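Local coordinates for protein sorbitol dehydrogenase (Gluconobacter oxydans, PDB 5ITG) that probably oxidises D-sorbitol to L-sorbose with a nicotinamide cofactor of the NADP type, using a Rossmann-fold domain, at residues A[166-171]-A[183-188]; A[126-131]-A[162-167]; A[201-206]-A[221-226]; A[58-63]-A[112-117]. All coordinates share one frame; numbering follows the deposited sequence.

Interaction 1 (A[166-171]-A[183-188]); sequences GYVVEA and FTVMSC
V168 and A171, one turn apart on helix 164-177, meet the aromatic ring of F183 just ahead of strand 184-187, in a buried contact made mainly by apolar side chains, with no hydrogen bond across it. It belongs to a beta-alpha-beta crossover of the Rossmann fold: the helix leads into strand 184-187, which lies parallel to strand 125-128, and packs back on it. F183 and V168 supply most of the interface. The phenyl group offers its edge to the helix: V168 CG1 lies near the ring plane, 3.9 Å from F183 CE1, and A171 CB also comes in at the edge, 4.2 Å from F183 CE2. Two neighbouring helical side chains thus share one aromatic rim. In V168, CG1 stands opposite the backbone N (chi1 169°), which carries that methyl out to the ring. F183 has CG between its own N and carbonyl carbon (chi1 46°), with the ring turned to the helix. V185 reaches the same methyl more loosely, its CG2 4.5 Å from V168 CG1. F202 of helix 194-209 touches both V168 and V185, while V126 of the adjacent strand lies against F183. At the outer end of the ring, F183 CZ sits 3.9 Å from the carbonyl oxygen V168 O.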
loop_
_atom_site.group_PDB
_atom_site.type_symbol
_atom_site.label_atom_id
_atom_site.label_comp_id
_atom_site.label_asym_id
_atom_site.label_seq_id
_atom_site.Cartn_x
_atom_site.Cartn_y
_atom_site.Cartn_z
ATOM N N GLY A 166 13.767 18.447 -4.309
ATOM C CA GLY A 166 14.156 19.739 -4.844
ATOM C C GLY A 166 12.978 20.573 -5.319
ATOM O O GLY A 166 12.917 21.771 -5.046
ATOM N N TYR A 167 12.047 19.944 -6.033
ATOM C CA TYR A 167 10.869 20.639 -6.549
ATOM C C TYR A 167 9.981 21.171 -5.433
ATOM O O TYR A 167 9.580 22.335 -5.440
ATOM C CB TYR A 167 10.040 19.697 -7.425
ATOM C CG TYR A 167 10.483 19.615 -8.870
ATOM C CD1 TYR A 167 10.205 20.650 -9.765
ATOM C CD2 TYR A 167 11.167 18.498 -9.348
ATOM C CE1 TYR A 167 10.599 20.575 -11.106
ATOM C CE2 TYR A 167 11.567 18.413 -10.689
ATOM C CZ TYR A 167 11.278 19.455 -11.558
ATOM O OH TYR A 167 11.672 19.380 -12.875
ATOM N N VAL A 168 9.671 20.302 -4.477
ATOM C CA VAL A 168 8.805 20.662 -3.362
ATOM C C VAL A 168 9.393 21.749 -2.475
ATOM O O VAL A 168 8.729 22.740 -2.182
ATOM C CB VAL A 168 8.470 19.411 -2.507
ATOM C CG1 VAL A 168 7.803 19.818 -1.202
ATOM C CG2 VAL A 168 7.540 18.493 -3.300
ATOM N N VAL A 169 10.635 21.569 -2.045
ATOM C CA VAL A 169 11.266 22.562 -1.190
ATOM C C VAL A 169 11.484 23.895 -1.914
ATOM O O VAL A 169 11.263 24.955 -1.330
ATOM C CB VAL A 169 12.589 22.017 -0.613
ATOM C CG1 VAL A 169 13.371 23.126 0.076
ATOM C CG2 VAL A 169 12.273 20.903 0.397
ATOM N N GLU A 170 11.900 23.856 -3.180
ATOM C CA GLU A 170 12.093 25.100 -3.927
ATOM C C GLU A 170 10.740 25.794 -4.096
ATOM O O GLU A 170 10.643 27.019 -4.000
ATOM C CB GLU A 170 12.721 24.819 -5.298
ATOM C CG GLU A 170 12.804 26.031 -6.224
ATOM C CD GLU A 170 13.720 27.147 -5.712
ATOM O OE1 GLU A 170 14.322 27.016 -4.623
ATOM O OE2 GLU A 170 13.835 28.171 -6.416
ATOM N N ALA A 171 9.688 25.015 -4.343
ATOM C CA ALA A 171 8.360 25.600 -4.501
ATOM C C ALA A 171 7.933 26.274 -3.193
ATOM O O ALA A 171 7.386 27.382 -3.196
ATOM C CB ALA A 171 7.348 24.521 -4.895
ATOM N N PHE A 183 1.850 24.510 1.480
ATOM C CA PHE A 183 0.829 23.543 1.102
ATOM C C PHE A 183 1.006 22.286 1.945
ATOM O O PHE A 183 1.955 22.178 2.721
ATOM C CB PHE A 183 0.895 23.200 -0.400
ATOM C CG PHE A 183 2.279 22.909 -0.917
ATOM C CD1 PHE A 183 3.039 21.869 -0.393
ATOM C CD2 PHE A 183 2.811 23.665 -1.962
ATOM C CE1 PHE A 183 4.306 21.583 -0.900
ATOM C CE2 PHE A 183 4.080 23.385 -2.475
ATOM C CZ PHE A 183 4.825 22.345 -1.943
ATOM N N THR A 184 0.074 21.351 1.806
ATOM C CA THR A 184 0.138 20.098 2.541
ATOM C C THR A 184 0.915 19.057 1.736
ATOM O O THR A 184 0.693 18.907 0.535
ATOM C CB THR A 184 -1.279 19.540 2.792
ATOM O OG1 THR A 184 -2.006 20.432 3.644
ATOM C CG2 THR A 184 -1.206 18.153 3.430
ATOM N N VAL A 185 1.829 18.350 2.390
ATOM C CA VAL A 185 2.583 17.294 1.716
ATOM C C VAL A 185 1.865 16.004 2.114
ATOM O O VAL A 185 1.914 15.587 3.271
ATOM C CB VAL A 185 4.047 17.234 2.188
ATOM C CG1 VAL A 185 4.745 16.063 1.541
ATOM C CG2 VAL A 185 4.764 18.533 1.839
HETATM N N MSE A 186 1.200 15.381 1.148
HETATM C CA MSE A 186 0.417 14.178 1.398
HETATM C C MSE A 186 0.935 12.908 0.725
HETATM O O MSE A 186 0.691 12.667 -0.456
HETATM C CB MSE A 186 -1.029 14.439 0.972
HETATM C CG MSE A 186 -2.027 13.325 1.277
HETATM SE SE MSE A 186 -3.841 13.936 0.885
HETATM C CE MSE A 186 -3.847 13.667 -1.020
ATOM N N SER A 187 1.649 12.093 1.487
ATOM C CA SER A 187 2.161 10.840 0.957
ATOM C C SER A 187 1.025 9.819 0.862
ATOM O O SER A 187 0.222 9.684 1.790
ATOM C CB SER A 187 3.254 10.292 1.868
ATOM O OG SER A 187 3.647 8.995 1.462
ATOM N N CYS A 188 0.935 9.130 -0.270
ATOM C CA CYS A 188 -0.074 8.092 -0.430
ATOM C C CYS A 188 0.605 6.753 -0.700
ATOM O O CYS A 188 0.005 5.830 -1.258
ATOM C CB CYS A 188 -1.054 8.442 -1.547
ATOM S SG CYS A 188 -2.244 9.717 -1.040
#

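Interaction 2 (A[126-131]-A[162-167]); sequences VSMTIT and STVFGY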
loop_
_atom_site.group_PDB
_atom_site.type_symbol
_atom_site.label_atom_id
_atom_site.label_comp_id
_atom_site.label_asym_id
_atom_site.label_seq_id
_atom_site.Cartn_x
_atom_site.Cartn_y
_atom_site.Cartn_z
ATOM N N VAL A 126 0.135 18.743 -2.197
ATOM C CA VAL A 126 1.103 18.109 -3.073
ATOM C C VAL A 126 1.176 16.651 -2.616
ATOM O O VAL A 126 1.718 16.357 -1.554
ATOM C CB VAL A 126 2.495 18.768 -2.949
ATOM C CG1 VAL A 126 3.503 18.009 -3.798
ATOM C CG2 VAL A 126 2.419 20.224 -3.393
ATOM N N SER A 127 0.610 15.743 -3.401
ATOM C CA SER A 127 0.614 14.331 -3.032
ATOM C C SER A 127 1.659 13.553 -3.813
ATOM O O SER A 127 2.256 14.079 -4.754
ATOM C CB SER A 127 -0.783 13.722 -3.236
ATOM O OG SER A 127 -1.240 13.860 -4.571
HETATM N N MSE A 128 1.894 12.304 -3.419
HETATM C CA MSE A 128 2.894 11.498 -4.101
HETATM C C MSE A 128 2.820 9.998 -3.811
HETATM O O MSE A 128 2.389 9.572 -2.741
HETATM C CB MSE A 128 4.288 12.004 -3.716
HETATM C CG MSE A 128 4.576 11.850 -2.227
HETATM SE SE MSE A 128 6.021 12.960 -1.573
HETATM C CE MSE A 128 5.214 14.683 -1.965
ATOM N N THR A 129 3.230 9.211 -4.800
ATOM C CA THR A 129 3.322 7.762 -4.693
ATOM C C THR A 129 4.611 7.517 -5.466
ATOM O O THR A 129 4.603 7.427 -6.696
ATOM C CB THR A 129 2.123 6.998 -5.356
ATOM O OG1 THR A 129 1.834 7.542 -6.648
ATOM C CG2 THR A 129 0.866 7.075 -4.467
ATOM N N ILE A 130 5.721 7.441 -4.735
ATOM C CA ILE A 130 7.036 7.255 -5.348
ATOM C C ILE A 130 7.773 6.037 -4.805
ATOM O O ILE A 130 8.971 5.881 -5.056
ATOM C CB ILE A 130 7.927 8.491 -5.093
ATOM C CG1 ILE A 130 8.034 8.730 -3.583
ATOM C CG2 ILE A 130 7.344 9.716 -5.779
ATOM C CD1 ILE A 130 8.872 9.930 -3.194
ATOM N N THR A 131 7.052 5.190 -4.070
ATOM C CA THR A 131 7.590 3.977 -3.446
ATOM C C THR A 131 8.510 4.365 -2.297
ATOM O O THR A 131 8.987 5.496 -2.236
ATOM C CB THR A 131 8.404 3.094 -4.434
ATOM O OG1 THR A 131 9.700 3.670 -4.650
ATOM C CG2 THR A 131 7.672 2.959 -5.761
ATOM N N SER A 162 15.643 18.418 -10.007
ATOM C CA SER A 162 15.144 17.261 -10.746
ATOM C C SER A 162 14.501 16.245 -9.795
ATOM O O SER A 162 13.785 15.349 -10.234
ATOM C CB SER A 162 16.274 16.571 -11.514
ATOM O OG SER A 162 17.170 15.931 -10.625
ATOM N N THR A 163 14.760 16.375 -8.495
ATOM C CA THR A 163 14.184 15.439 -7.528
ATOM C C THR A 163 12.918 16.013 -6.906
ATOM O O THR A 163 12.728 17.232 -6.871
ATOM C CB THR A 163 15.172 15.097 -6.385
ATOM O OG1 THR A 163 15.310 16.223 -5.511
ATOM C CG2 THR A 163 16.537 14.722 -6.948
ATOM N N VAL A 164 12.051 15.131 -6.417
ATOM C CA VAL A 164 10.808 15.573 -5.801
ATOM C C VAL A 164 11.149 16.487 -4.633
ATOM O O VAL A 164 10.483 17.489 -4.401
ATOM C CB VAL A 164 9.948 14.361 -5.315
ATOM C CG1 VAL A 164 10.637 13.637 -4.170
ATOM C CG2 VAL A 164 8.559 14.832 -4.915
ATOM N N PHE A 165 12.210 16.147 -3.910
ATOM C CA PHE A 165 12.645 16.950 -2.770
ATOM C C PHE A 165 12.983 18.363 -3.238
ATOM O O PHE A 165 12.549 19.353 -2.642
ATOM C CB PHE A 165 13.882 16.321 -2.133
ATOM C CG PHE A 165 13.798 14.835 -2.009
ATOM C CD1 PHE A 165 12.856 14.246 -1.172
ATOM C CD2 PHE A 165 14.642 14.019 -2.746
ATOM C CE1 PHE A 165 12.755 12.860 -1.074
ATOM C CE2 PHE A 165 14.551 12.636 -2.655
ATOM C CZ PHE A 165 13.601 12.055 -1.814
ATOM N N GLY A 166 13.767 18.447 -4.309
ATOM C CA GLY A 166 14.156 19.739 -4.844
ATOM C C GLY A 166 12.978 20.573 -5.319
ATOM O O GLY A 166 12.917 21.771 -5.046
ATOM N N TYR A 167 12.047 19.944 -6.033
ATOM C CA TYR A 167 10.869 20.639 -6.549
ATOM C C TYR A 167 9.981 21.171 -5.433
ATOM O O TYR A 167 9.580 22.335 -5.440
ATOM C CB TYR A 167 10.040 19.697 -7.425
ATOM C CG TYR A 167 10.483 19.615 -8.870
ATOM C CD1 TYR A 167 10.205 20.650 -9.765
ATOM C CD2 TYR A 167 11.167 18.498 -9.348
ATOM C CE1 TYR A 167 10.599 20.575 -11.106
ATOM C CE2 TYR A 167 11.567 18.413 -10.689
ATOM C CZ TYR A 167 11.278 19.455 -11.558
ATOM O OH TYR A 167 11.672 19.380 -12.875
#
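V164, in the first turn of helix 164-177, receives two side chains from the end of strand 125-128 and the loop beyond, one on each methyl. I130 CD1 comes to 4.2 Å from V164 CG1, and the terminal CE of M128, a selenomethionine, lies 4.5 Å from V164 CG2. The contact is apolar and rather loose. The reach toward V164 comes from the loop after the strand, where the side chain of I130 is extended at its end (chi2 -179°), which sends CD1 out to the valine. On the helix side V164 CG1 also rests over the centre of the F165 ring, 3.7 Å above its plane, and that ring in turn meets F144 edge-to-face.

The second shell fixes both backbones. T163 is the N-cap of the helix: G166 N donates to T163 OG1 at 3.0 Å and 161°, and D154 bonds the same hydroxyl. Across the contact, the carboxylate of D189 takes the backbone N-H groups of I130 and T131. F202 of helix 194-209 touches both M128 and V164, and F31 of strand 26-31 lies against V164, so the start of the helix is seated over the parallel part of the Rossmann sheet, where strand 125-128 runs between strands 26-31 and 184-187.

Interaction 3 (A[201-206]-A[221-226]); sequences AFLGYA and ATFPNG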
loop_
_atom_site.group_PDB
_atom_site.type_symbol
_atom_site.label_atom_id
_atom_site.label_comp_id
_atom_site.label_asym_id
_atom_site.label_seq_id
_atom_site.Cartn_x
_atom_site.Cartn_y
_atom_site.Cartn_z
ATOM N N ALA A 201 12.264 13.277 4.903
ATOM C CA ALA A 201 12.901 13.476 3.607
ATOM C C ALA A 201 12.882 14.935 3.157
ATOM O O ALA A 201 13.922 15.504 2.812
ATOM C CB ALA A 201 12.227 12.595 2.563
ATOM N N PHE A 202 11.701 15.549 3.164
ATOM C CA PHE A 202 11.590 16.939 2.740
ATOM C C PHE A 202 12.268 17.950 3.665
ATOM O O PHE A 202 12.818 18.944 3.191
ATOM C CB PHE A 202 10.125 17.294 2.507
ATOM C CG PHE A 202 9.552 16.631 1.295
ATOM C CD1 PHE A 202 9.963 17.017 0.018
ATOM C CD2 PHE A 202 8.661 15.570 1.421
ATOM C CE1 PHE A 202 9.495 16.351 -1.110
ATOM C CE2 PHE A 202 8.189 14.899 0.301
ATOM C CZ PHE A 202 8.607 15.289 -0.970
ATOM N N LEU A 203 12.248 17.705 4.972
ATOM C CA LEU A 203 12.915 18.615 5.905
ATOM C C LEU A 203 14.410 18.315 5.899
ATOM O O LEU A 203 15.228 19.180 6.214
ATOM C CB LEU A 203 12.372 18.459 7.330
ATOM C CG LEU A 203 10.930 18.904 7.602
ATOM C CD1 LEU A 203 10.656 18.823 9.096
ATOM C CD2 LEU A 203 10.714 20.322 7.112
ATOM N N GLY A 204 14.760 17.081 5.548
ATOM C CA GLY A 204 16.159 16.708 5.485
ATOM C C GLY A 204 16.822 17.485 4.362
ATOM O O GLY A 204 17.957 17.941 4.497
ATOM N N TYR A 205 16.108 17.641 3.247
ATOM C CA TYR A 205 16.630 18.382 2.107
ATOM C C TYR A 205 16.593 19.872 2.415
ATOM O O TYR A 205 17.551 20.600 2.143
ATOM C CB TYR A 205 15.802 18.090 0.854
ATOM C CG TYR A 205 16.220 18.884 -0.368
ATOM C CD1 TYR A 205 15.796 20.200 -0.549
ATOM C CD2 TYR A 205 17.046 18.322 -1.341
ATOM C CE1 TYR A 205 16.183 20.940 -1.671
ATOM C CE2 TYR A 205 17.442 19.052 -2.470
ATOM C CZ TYR A 205 17.006 20.357 -2.626
ATOM O OH TYR A 205 17.383 21.085 -3.733
ATOM N N ALA A 206 15.480 20.317 2.989
ATOM C CA ALA A 206 15.306 21.718 3.343
ATOM C C ALA A 206 16.411 22.204 4.278
ATOM O O ALA A 206 16.929 23.311 4.115
ATOM C CB ALA A 206 13.937 21.924 3.999
ATOM N N ALA A 221 4.061 24.029 6.752
ATOM C CA ALA A 221 3.612 22.910 5.936
ATOM C C ALA A 221 3.118 21.834 6.894
ATOM O O ALA A 221 3.324 21.931 8.104
ATOM C CB ALA A 221 4.767 22.377 5.096
ATOM N N THR A 222 2.454 20.817 6.361
ATOM C CA THR A 222 1.974 19.715 7.189
ATOM C C THR A 222 2.290 18.429 6.436
ATOM O O THR A 222 2.371 18.439 5.199
ATOM C CB THR A 222 0.440 19.804 7.461
ATOM O OG1 THR A 222 -0.279 19.734 6.223
ATOM C CG2 THR A 222 0.094 21.113 8.179
ATOM N N PHE A 223 2.483 17.339 7.180
ATOM C CA PHE A 223 2.806 16.026 6.607
ATOM C C PHE A 223 1.935 14.948 7.266
ATOM O O PHE A 223 2.444 14.071 7.977
ATOM C CB PHE A 223 4.281 15.680 6.848
ATOM C CG PHE A 223 5.253 16.699 6.312
ATOM C CD1 PHE A 223 5.515 17.873 7.015
ATOM C CD2 PHE A 223 5.905 16.483 5.100
ATOM C CE1 PHE A 223 6.416 18.819 6.518
ATOM C CE2 PHE A 223 6.807 17.421 4.594
ATOM C CZ PHE A 223 7.062 18.592 5.305
ATOM N N PRO A 224 0.618 14.979 7.007
ATOM C CA PRO A 224 -0.277 13.994 7.611
ATOM C C PRO A 224 0.045 12.569 7.222
ATOM O O PRO A 224 0.469 12.299 6.097
ATOM C CB PRO A 224 -1.653 14.425 7.108
ATOM C CG PRO A 224 -1.337 14.928 5.722
ATOM C CD PRO A 224 -0.088 15.763 5.975
ATOM N N ASN A 225 -0.153 11.659 8.169
ATOM C CA ASN A 225 0.060 10.238 7.909
ATOM C C ASN A 225 -1.272 9.704 7.401
ATOM O O ASN A 225 -2.341 10.178 7.807
ATOM C CB ASN A 225 0.419 9.493 9.189
ATOM C CG ASN A 225 1.788 9.847 9.707
ATOM O OD1 ASN A 225 2.803 9.557 9.075
ATOM N ND2 ASN A 225 1.827 10.467 10.876
ATOM N N GLY A 226 -1.208 8.719 6.522
ATOM C CA GLY A 226 -2.425 8.135 6.006
ATOM C C GLY A 226 -2.243 6.646 5.815
ATOM O O GLY A 226 -1.134 6.174 5.555
#
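F223 packs against F202 and L203 in an apolar helix-to-loop contact, where the chain leaving helix 211-220 turns back past helix 194-209. The end of the F223 ring does the touching. Its CE2 lies 3.9 Å from F202 CB and 4.1 Å from F202 CD2, so it meets the root of the other phenylalanine and one atom of that ring in an oblique approach rather than a stack. L203 adds a looser touch with one branch, L203 CD2 standing 4.4 Å from F223 CZ. Although its CB does not face the loop, the end of the leucine comes nearer: with CD1 extended (chi2 -173°), it is the other branch, CD2, that meets the ring.

All of this lies within the Rossmann domain, on the flank of its sheet beside strand 184-187, to which the loop is tied by a backbone hydrogen bond between T222 and V185. The loop's course is fixed further along by N225, whose OD1 accepts from N196 N close to the start of helix 194-209. In F223, CG points away from the carbonyl carbon (chi1 -57°), carrying the ring off the loop toward the helix. F202 reaches further inward, where V168 of helix 164-177 lies against it, and L203 also touches I217 and E218 of helix 211-220.

Interaction 4 (A[58-63]-A[112-117]); sequences VGVGLT and EAVLKH
V58 on strand 56-61 lies under the imidazole of H117, near the end of helix 111-119, and the two make a CH-pi contact. The methyl V58 CG1 is set almost exactly over the ring, 3.8 Å from its centroid and 4° off the normal. The second methyl comes in closer but off centre, with V58 CG2 3.5 Å from H117 CD2 and 3.7 Å from H117 NE2, so both branches of the valine press on the imidazole. CG1 is anti to the backbone N in V58 (chi1 178°), which aims the fork of methyls at the helix.

H117 has chi1 of -90°, well short of a staggered position, and this swings its ring back along its own helix. There ND1 makes a weak hydrogen bond, 3.5 Å long, to A113 O, one turn earlier. L105 of strand 93-106 also touches the histidine.

The helix belongs to the long crossover of the Rossmann fold that leaves strand 93-106, passes over strands 56-61 and 26-31 and returns to strand 125-128. With an alanine at H117, the methyls of V58 would probably lose the flat surface they lie on, a gap would open beside the strand, and A113 O would lose its weak side-chain bond.

V60, two residues along the strand, takes the same rotamer as V58. Its CG1 meets V114 CG2 at 3.9 Å, methyl to methyl, while Y167 of helix 164-177 lies against V114.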
loop_
_atom_site.group_PDB
_atom_site.type_symbol
_atom_site.label_atom_id
_atom_site.label_comp_id
_atom_site.label_asym_id
_atom_site.label_seq_id
_atom_site.Cartn_x
_atom_site.Cartn_y
_atom_site.Cartn_z
ATOM N N VAL A 58 -3.017 17.710 -11.050
ATOM C CA VAL A 58 -2.015 17.904 -12.092
ATOM C C VAL A 58 -0.951 16.852 -11.795
ATOM O O VAL A 58 -0.289 16.920 -10.764
ATOM C CB VAL A 58 -1.354 19.299 -12.016
ATOM C CG1 VAL A 58 -0.283 19.416 -13.086
ATOM C CG2 VAL A 58 -2.400 20.389 -12.187
ATOM N N GLY A 59 -0.794 15.880 -12.686
ATOM C CA GLY A 59 0.187 14.833 -12.454
ATOM C C GLY A 59 1.575 15.149 -12.974
ATOM O O GLY A 59 1.727 15.788 -14.018
ATOM N N VAL A 60 2.595 14.696 -12.252
ATOM C CA VAL A 60 3.975 14.935 -12.653
ATOM C C VAL A 60 4.827 13.672 -12.595
ATOM O O VAL A 60 4.868 12.982 -11.576
ATOM C CB VAL A 60 4.649 16.002 -11.755
ATOM C CG1 VAL A 60 6.070 16.264 -12.237
ATOM C CG2 VAL A 60 3.841 17.283 -11.770
ATOM N N GLY A 61 5.496 13.371 -13.705
ATOM C CA GLY A 61 6.373 12.215 -13.757
ATOM C C GLY A 61 7.784 12.732 -13.537
ATOM O O GLY A 61 8.151 13.768 -14.094
ATOM N N LEU A 62 8.576 12.031 -12.734
ATOM C CA LEU A 62 9.939 12.470 -12.439
ATOM C C LEU A 62 11.008 12.012 -13.427
ATOM O O LEU A 62 12.063 12.635 -13.532
ATOM C CB LEU A 62 10.333 12.016 -11.035
ATOM C CG LEU A 62 9.563 12.686 -9.897
ATOM C CD1 LEU A 62 9.746 11.880 -8.620
ATOM C CD2 LEU A 62 10.049 14.119 -9.725
ATOM N N THR A 63 10.744 10.924 -14.142
ATOM C CA THR A 63 11.704 10.400 -15.110
ATOM C C THR A 63 11.401 10.866 -16.534
ATOM O O THR A 63 10.243 10.996 -16.925
ATOM C CB THR A 63 11.728 8.855 -15.083
ATOM O OG1 THR A 63 10.417 8.350 -15.361
ATOM C CG2 THR A 63 12.171 8.358 -13.718
ATOM N N GLU A 112 10.523 24.461 -15.085
ATOM C CA GLU A 112 9.773 25.661 -14.711
ATOM C C GLU A 112 8.266 25.418 -14.735
ATOM O O GLU A 112 7.539 25.944 -13.893
ATOM C CB GLU A 112 10.096 26.842 -15.636
ATOM C CG GLU A 112 9.445 28.152 -15.169
ATOM C CD GLU A 112 9.493 29.272 -16.205
ATOM O OE1 GLU A 112 8.817 29.156 -17.253
ATOM O OE2 GLU A 112 10.206 30.272 -15.967
ATOM N N ALA A 113 7.809 24.625 -15.703
ATOM C CA ALA A 113 6.389 24.305 -15.846
ATOM C C ALA A 113 5.834 23.638 -14.587
ATOM O O ALA A 113 4.699 23.902 -14.180
ATOM C CB ALA A 113 6.183 23.391 -17.043
ATOM N N VAL A 114 6.636 22.768 -13.983
ATOM C CA VAL A 114 6.228 22.073 -12.770
ATOM C C VAL A 114 6.191 23.051 -11.607
ATOM O O VAL A 114 5.256 23.045 -10.806
ATOM C CB VAL A 114 7.205 20.923 -12.419
ATOM C CG1 VAL A 114 6.869 20.357 -11.040
ATOM C CG2 VAL A 114 7.112 19.830 -13.466
ATOM N N LEU A 115 7.219 23.894 -11.523
ATOM C CA LEU A 115 7.314 24.881 -10.455
ATOM C C LEU A 115 6.181 25.897 -10.491
ATOM O O LEU A 115 5.735 26.360 -9.443
ATOM C CB LEU A 115 8.665 25.599 -10.513
ATOM C CG LEU A 115 9.858 24.826 -9.937
ATOM C CD1 LEU A 115 11.140 25.612 -10.183
ATOM C CD2 LEU A 115 9.656 24.595 -8.442
ATOM N N LYS A 116 5.715 26.239 -11.691
ATOM C CA LYS A 116 4.617 27.190 -11.829
ATOM C C LYS A 116 3.372 26.628 -11.152
ATOM O O LYS A 116 2.657 27.342 -10.445
ATOM C CB LYS A 116 4.308 27.462 -13.305
ATOM C CG LYS A 116 3.233 28.518 -13.514
ATOM C CD LYS A 116 2.793 28.614 -14.971
ATOM C CE LYS A 116 1.773 29.737 -15.166
ATOM N NZ LYS A 116 0.629 29.633 -14.200
ATOM N N HIS A 117 3.104 25.345 -11.374
ATOM C CA HIS A 117 1.942 24.721 -10.757
ATOM C C HIS A 117 2.114 24.678 -9.249
ATOM O O HIS A 117 1.190 24.988 -8.501
ATOM C CB HIS A 117 1.735 23.295 -11.284
ATOM C CG HIS A 117 0.858 23.221 -12.495
ATOM N ND1 HIS A 117 1.356 23.050 -13.768
ATOM C CD2 HIS A 117 -0.487 23.298 -12.624
ATOM C CE1 HIS A 117 0.356 23.023 -14.630
ATOM N NE2 HIS A 117 -0.773 23.171 -13.962
#

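In the fold
Interactions 1 and 2 use successive turns of helix 164-177, over two neighbouring parallel strands of the Rossmann sheet, their centres about 7 Å apart; a probable hydrogen bond from V126 N to T184 O (2.8 Å) joins those strands. Interaction 3, also centred about 7 Å from interaction 1, is joined to it through V185 N and T222 O (2.9 Å), and to interaction 2 by packing of M128 SE on F202 CE2 (3.5 Å). Beside helix 164-177, Y167 CD1 lies 3.6 Å from V114 CG1, linking that helix to interaction 4. Interactions 3 and 4, with centres about 19 Å apart, do not touch. The structure is substrate-free, and all four contacts belong to the framework of the Rossmann domain.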